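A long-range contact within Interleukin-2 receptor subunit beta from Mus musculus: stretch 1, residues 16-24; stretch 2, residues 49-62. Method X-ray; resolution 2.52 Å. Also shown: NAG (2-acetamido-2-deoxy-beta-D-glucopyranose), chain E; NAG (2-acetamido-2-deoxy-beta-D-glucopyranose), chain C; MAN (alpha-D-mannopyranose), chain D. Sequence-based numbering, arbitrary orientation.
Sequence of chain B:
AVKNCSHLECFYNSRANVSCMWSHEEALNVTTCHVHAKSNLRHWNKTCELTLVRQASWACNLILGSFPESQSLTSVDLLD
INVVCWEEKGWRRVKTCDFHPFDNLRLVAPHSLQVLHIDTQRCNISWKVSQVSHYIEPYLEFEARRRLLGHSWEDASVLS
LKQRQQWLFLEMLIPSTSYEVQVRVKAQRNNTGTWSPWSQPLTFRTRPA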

# COMPACT_ATOMS: atom_id res chain seq x y z
N ALA B 16 -15.01 -7.98 7.35
CA ALA B 16 -15.69 -9.18 7.81
C ALA B 16 -17.14 -9.27 7.34
O ALA B 16 -17.94 -9.97 7.97
CB ALA B 16 -15.66 -9.25 9.34
N ASN B 17 -17.49 -8.61 6.24
CA ASN B 17 -18.87 -8.54 5.78
C ASN B 17 -18.91 -8.90 4.30
O ASN B 17 -18.21 -8.30 3.49
CB ASN B 17 -19.47 -7.15 6.02
CG ASN B 17 -20.97 -7.07 5.74
OD1 ASN B 17 -21.53 -7.88 4.99
ND2 ASN B 17 -21.61 -6.08 6.34
N VAL B 18 -19.73 -9.90 3.97
CA VAL B 18 -20.00 -10.28 2.59
C VAL B 18 -21.50 -10.20 2.38
O VAL B 18 -22.27 -10.83 3.12
CB VAL B 18 -19.47 -11.69 2.28
CG1 VAL B 18 -19.80 -12.08 0.84
CG2 VAL B 18 -17.97 -11.77 2.53
N SER B 19 -21.92 -9.43 1.39
CA SER B 19 -23.34 -9.21 1.10
C SER B 19 -23.65 -9.73 -0.29
O SER B 19 -22.98 -9.36 -1.26
CB SER B 19 -23.70 -7.73 1.22
OG SER B 19 -25.10 -7.54 1.11
N CYS B 20 -24.68 -10.57 -0.39
CA CYS B 20 -25.08 -11.18 -1.65
C CYS B 20 -26.50 -10.76 -2.00
O CYS B 20 -27.36 -10.64 -1.13
CB CYS B 20 -25.00 -12.71 -1.57
SG CYS B 20 -23.34 -13.39 -1.36
N MET B 21 -26.74 -10.56 -3.30
CA MET B 21 -28.05 -10.20 -3.80
C MET B 21 -28.43 -11.14 -4.94
O MET B 21 -27.63 -11.36 -5.85
CB MET B 21 -28.09 -8.74 -4.27
CG MET B 21 -29.47 -8.25 -4.68
SD MET B 21 -29.60 -6.45 -4.67
CE MET B 21 -29.56 -6.12 -2.91
N TRP B 22 -29.64 -11.68 -4.88
CA TRP B 22 -30.13 -12.66 -5.84
C TRP B 22 -31.15 -12.00 -6.76
O TRP B 22 -32.10 -11.38 -6.29
CB TRP B 22 -30.75 -13.86 -5.13
CG TRP B 22 -31.03 -15.03 -6.03
CD1 TRP B 22 -30.47 -15.28 -7.25
CD2 TRP B 22 -31.94 -16.10 -5.78
NE1 TRP B 22 -30.97 -16.45 -7.77
CE2 TRP B 22 -31.88 -16.97 -6.88
CE3 TRP B 22 -32.80 -16.41 -4.72
CZ2 TRP B 22 -32.64 -18.13 -6.97
CZ3 TRP B 22 -33.56 -17.57 -4.81
CH2 TRP B 22 -33.48 -18.41 -5.92
N SER B 23 -30.95 -12.15 -8.07
CA SER B 23 -31.83 -11.56 -9.07
C SER B 23 -32.72 -12.66 -9.65
O SER B 23 -32.24 -13.56 -10.33
CB SER B 23 -31.02 -10.87 -10.17
OG SER B 23 -30.26 -9.80 -9.63
N HIS B 24 -34.02 -12.57 -9.37
CA HIS B 24 -34.98 -13.56 -9.86
C HIS B 24 -35.70 -13.05 -11.10
O HIS B 24 -35.67 -13.69 -12.15
CB HIS B 24 -35.99 -13.91 -8.76
CG HIS B 24 -36.82 -15.11 -9.07
ND1 HIS B 24 -36.49 -16.38 -8.64
CD2 HIS B 24 -37.97 -15.24 -9.78
CE1 HIS B 24 -37.40 -17.24 -9.06
NE2 HIS B 24 -38.31 -16.57 -9.75
N GLU B 49 -30.32 -15.71 5.85
CA GLU B 49 -31.59 -15.85 5.14
C GLU B 49 -31.79 -14.67 4.19
O GLU B 49 -31.57 -13.52 4.57
CB GLU B 49 -32.76 -15.94 6.11
CG GLU B 49 -34.11 -16.15 5.43
CD GLU B 49 -35.28 -15.98 6.36
OE1 GLU B 49 -35.08 -15.44 7.47
OE2 GLU B 49 -36.41 -16.37 5.99
N LEU B 50 -32.22 -14.97 2.97
CA LEU B 50 -32.46 -13.92 1.98
C LEU B 50 -33.75 -13.17 2.30
O LEU B 50 -34.76 -13.76 2.68
CB LEU B 50 -32.54 -14.52 0.58
CG LEU B 50 -31.22 -14.98 -0.05
CD1 LEU B 50 -31.49 -15.93 -1.19
CD2 LEU B 50 -30.42 -13.78 -0.53
N THR B 51 -33.70 -11.84 2.15
CA THR B 51 -34.84 -10.98 2.41
C THR B 51 -35.05 -10.05 1.22
O THR B 51 -34.09 -9.60 0.60
CB THR B 51 -34.64 -10.16 3.69
OG1 THR B 51 -34.14 -11.01 4.73
CG2 THR B 51 -35.95 -9.54 4.15
N LEU B 52 -36.31 -9.76 0.92
CA LEU B 52 -36.66 -8.95 -0.25
C LEU B 52 -36.35 -7.48 0.00
O LEU B 52 -36.71 -6.93 1.05
CB LEU B 52 -38.13 -9.13 -0.59
CG LEU B 52 -38.61 -8.52 -1.91
CD1 LEU B 52 -38.02 -9.28 -3.09
CD2 LEU B 52 -40.13 -8.50 -1.99
N VAL B 53 -35.71 -6.84 -0.97
CA VAL B 53 -35.39 -5.42 -0.91
C VAL B 53 -36.17 -4.63 -1.95
O VAL B 53 -36.80 -3.62 -1.63
CB VAL B 53 -33.87 -5.19 -1.07
CG1 VAL B 53 -33.51 -3.74 -0.74
CG2 VAL B 53 -33.09 -6.14 -0.19
N ARG B 54 -36.14 -5.07 -3.20
CA ARG B 54 -36.92 -4.47 -4.27
C ARG B 54 -37.38 -5.59 -5.19
O ARG B 54 -37.18 -6.78 -4.89
CB ARG B 54 -36.10 -3.39 -5.00
CG ARG B 54 -36.93 -2.27 -5.61
N GLN B 55 -38.01 -5.23 -6.30
CA GLN B 55 -38.58 -6.23 -7.20
C GLN B 55 -37.47 -7.11 -7.78
O GLN B 55 -36.53 -6.61 -8.41
CB GLN B 55 -39.37 -5.55 -8.32
CG GLN B 55 -40.39 -6.46 -9.00
CD GLN B 55 -41.16 -5.77 -10.10
OE1 GLN B 55 -41.18 -4.54 -10.19
NE2 GLN B 55 -41.80 -6.55 -10.96
N ALA B 56 -37.59 -8.42 -7.56
CA ALA B 56 -36.64 -9.43 -8.06
C ALA B 56 -35.24 -9.21 -7.50
O ALA B 56 -34.24 -9.45 -8.19
CB ALA B 56 -36.60 -9.45 -9.59
N SER B 57 -35.14 -8.78 -6.24
CA SER B 57 -33.85 -8.59 -5.58
C SER B 57 -33.97 -9.03 -4.13
O SER B 57 -34.78 -8.48 -3.38
CB SER B 57 -33.38 -7.14 -5.67
OG SER B 57 -34.30 -6.27 -5.03
N TRP B 58 -33.17 -10.02 -3.74
CA TRP B 58 -33.16 -10.56 -2.39
C TRP B 58 -31.74 -10.47 -1.84
O TRP B 58 -30.80 -10.90 -2.50
CB TRP B 58 -33.64 -12.01 -2.36
CG TRP B 58 -34.94 -12.24 -3.08
CD1 TRP B 58 -35.13 -12.30 -4.43
CD2 TRP B 58 -36.22 -12.47 -2.49
NE1 TRP B 58 -36.45 -12.54 -4.72
CE2 TRP B 58 -37.14 -12.65 -3.54
CE3 TRP B 58 -36.68 -12.54 -1.17
CZ2 TRP B 58 -38.49 -12.90 -3.31
CZ3 TRP B 58 -38.02 -12.78 -0.95
CH2 TRP B 58 -38.92 -12.96 -2.01
N ALA B 59 -31.60 -9.93 -0.63
CA ALA B 59 -30.29 -9.65 -0.06
C ALA B 59 -30.01 -10.53 1.15
O ALA B 59 -30.92 -11.04 1.81
CB ALA B 59 -30.18 -8.17 0.33
N CYS B 60 -28.72 -10.67 1.45
CA CYS B 60 -28.23 -11.49 2.54
C CYS B 60 -26.95 -10.87 3.06
O CYS B 60 -26.18 -10.27 2.30
CB CYS B 60 -27.97 -12.93 2.09
SG CYS B 60 -28.51 -14.24 3.20
N ASN B 61 -26.70 -11.01 4.37
CA ASN B 61 -25.53 -10.42 5.01
C ASN B 61 -24.79 -11.49 5.80
O ASN B 61 -25.27 -11.94 6.84
CB ASN B 61 -25.93 -9.25 5.90
CG ASN B 61 -26.35 -8.03 5.11
OD1 ASN B 61 -25.91 -7.84 3.98
ND2 ASN B 61 -27.20 -7.21 5.71
N LEU B 62 -23.62 -11.89 5.30
CA LEU B 62 -22.76 -12.84 5.98
C LEU B 62 -21.77 -12.06 6.83
O LEU B 62 -20.82 -11.46 6.32
CB LEU B 62 -22.04 -13.74 4.98
CG LEU B 62 -22.92 -14.68 4.15
CD1 LEU B 62 -22.30 -14.93 2.79
CD2 LEU B 62 -23.14 -15.98 4.90
C1 NAG E . -23.02 -5.83 6.18
C2 NAG E . -23.48 -4.80 7.23
C3 NAG E . -24.88 -4.27 6.92
C4 NAG E . -25.02 -3.84 5.47
C5 NAG E . -24.58 -4.99 4.57
C6 NAG E . -24.64 -4.68 3.09
C7 NAG E . -22.46 -5.20 9.43
C8 NAG E . -22.61 -5.90 10.75
N2 NAG E . -23.45 -5.39 8.56
O3 NAG E . -25.18 -3.19 7.79
O4 NAG E . -26.38 -3.50 5.22
O5 NAG E . -23.22 -5.30 4.87
O6 NAG E . -23.35 -4.66 2.51
O7 NAG E . -21.49 -4.50 9.18
C1 NAG C . -26.56 -2.28 4.46
C2 NAG C . -27.94 -2.39 3.81
C3 NAG C . -28.25 -1.13 3.00
C4 NAG C . -28.04 0.12 3.84
C5 NAG C . -26.66 0.10 4.50
C6 NAG C . -26.43 1.25 5.45
C7 NAG C . -28.41 -4.76 3.40
C8 NAG C . -28.42 -5.87 2.39
N2 NAG C . -28.01 -3.57 2.96
O3 NAG C . -29.59 -1.19 2.53
O4 NAG C . -28.15 1.26 2.98
O5 NAG C . -26.51 -1.10 5.26
O6 NAG C . -27.06 1.03 6.70
O7 NAG C . -28.76 -4.95 4.56
C1 MAN D . -35.35 -0.06 -0.08
C2 MAN D . -34.68 -0.27 -1.46
C3 MAN D . -33.94 1.00 -1.91
C4 MAN D . -34.85 2.23 -1.80
C5 MAN D . -35.39 2.35 -0.36
C6 MAN D . -36.35 3.51 -0.19
O2 MAN D . -35.65 -0.54 -2.48
O3 MAN D . -33.44 0.88 -3.23
O4 MAN D . -34.12 3.40 -2.12
O5 MAN D . -36.11 1.14 -0.03
O6 MAN D . -36.74 3.56 1.18

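The apolar centre lies on the sheet face that carries Val-18, Cys-20, Trp-22, Trp-58, Cys-60 and Leu-62. Each residue here sits beside its cross-strand partner, so the pairs meet at their CB atoms, while the Trp-22 and Trp-58 indoles diverge: Val-18 CB lies 4.3 Å from Leu-62 CB, and Trp-22 CB 4.4 Å from Trp-58 CB. Trp-22 (chi1 t) also reaches Leu-50, its CE3 3.8 Å from Leu-50 CD1; a large indole and a branched leucine suit this buried space. Cys-20 and Cys-60 are neighbours, yet each is bonded covalently elsewhere in the structure.

The antiparallel backbones supply the frame. Paired hydrogen bonds join Val-18 N to Leu-62 O (3.0 Å) and Leu-62 N to Val-18 O (2.8 Å), and likewise Trp-22 N to Trp-58 O (2.8 Å) and Trp-58 N to Trp-22 O (3.1 Å), so that the backbone N and O atoms of these pairs are matched across the strands.

On the other face, Met-21 extends its flexible chain over small Ala-59, CE to CB 3.9 Å. Farther along, the face turns polar and sugar-coated. Ser-19 OG lies 3.0 Å from Asn-61 OD1, while Asn-61 ND2 donates to O7 of the chain C NAG (3.0 Å). Asn-17 ND2, an amide nitrogen suited to N-glycosylation, is bonded to C1 of the chain E NAG (1.4 Å).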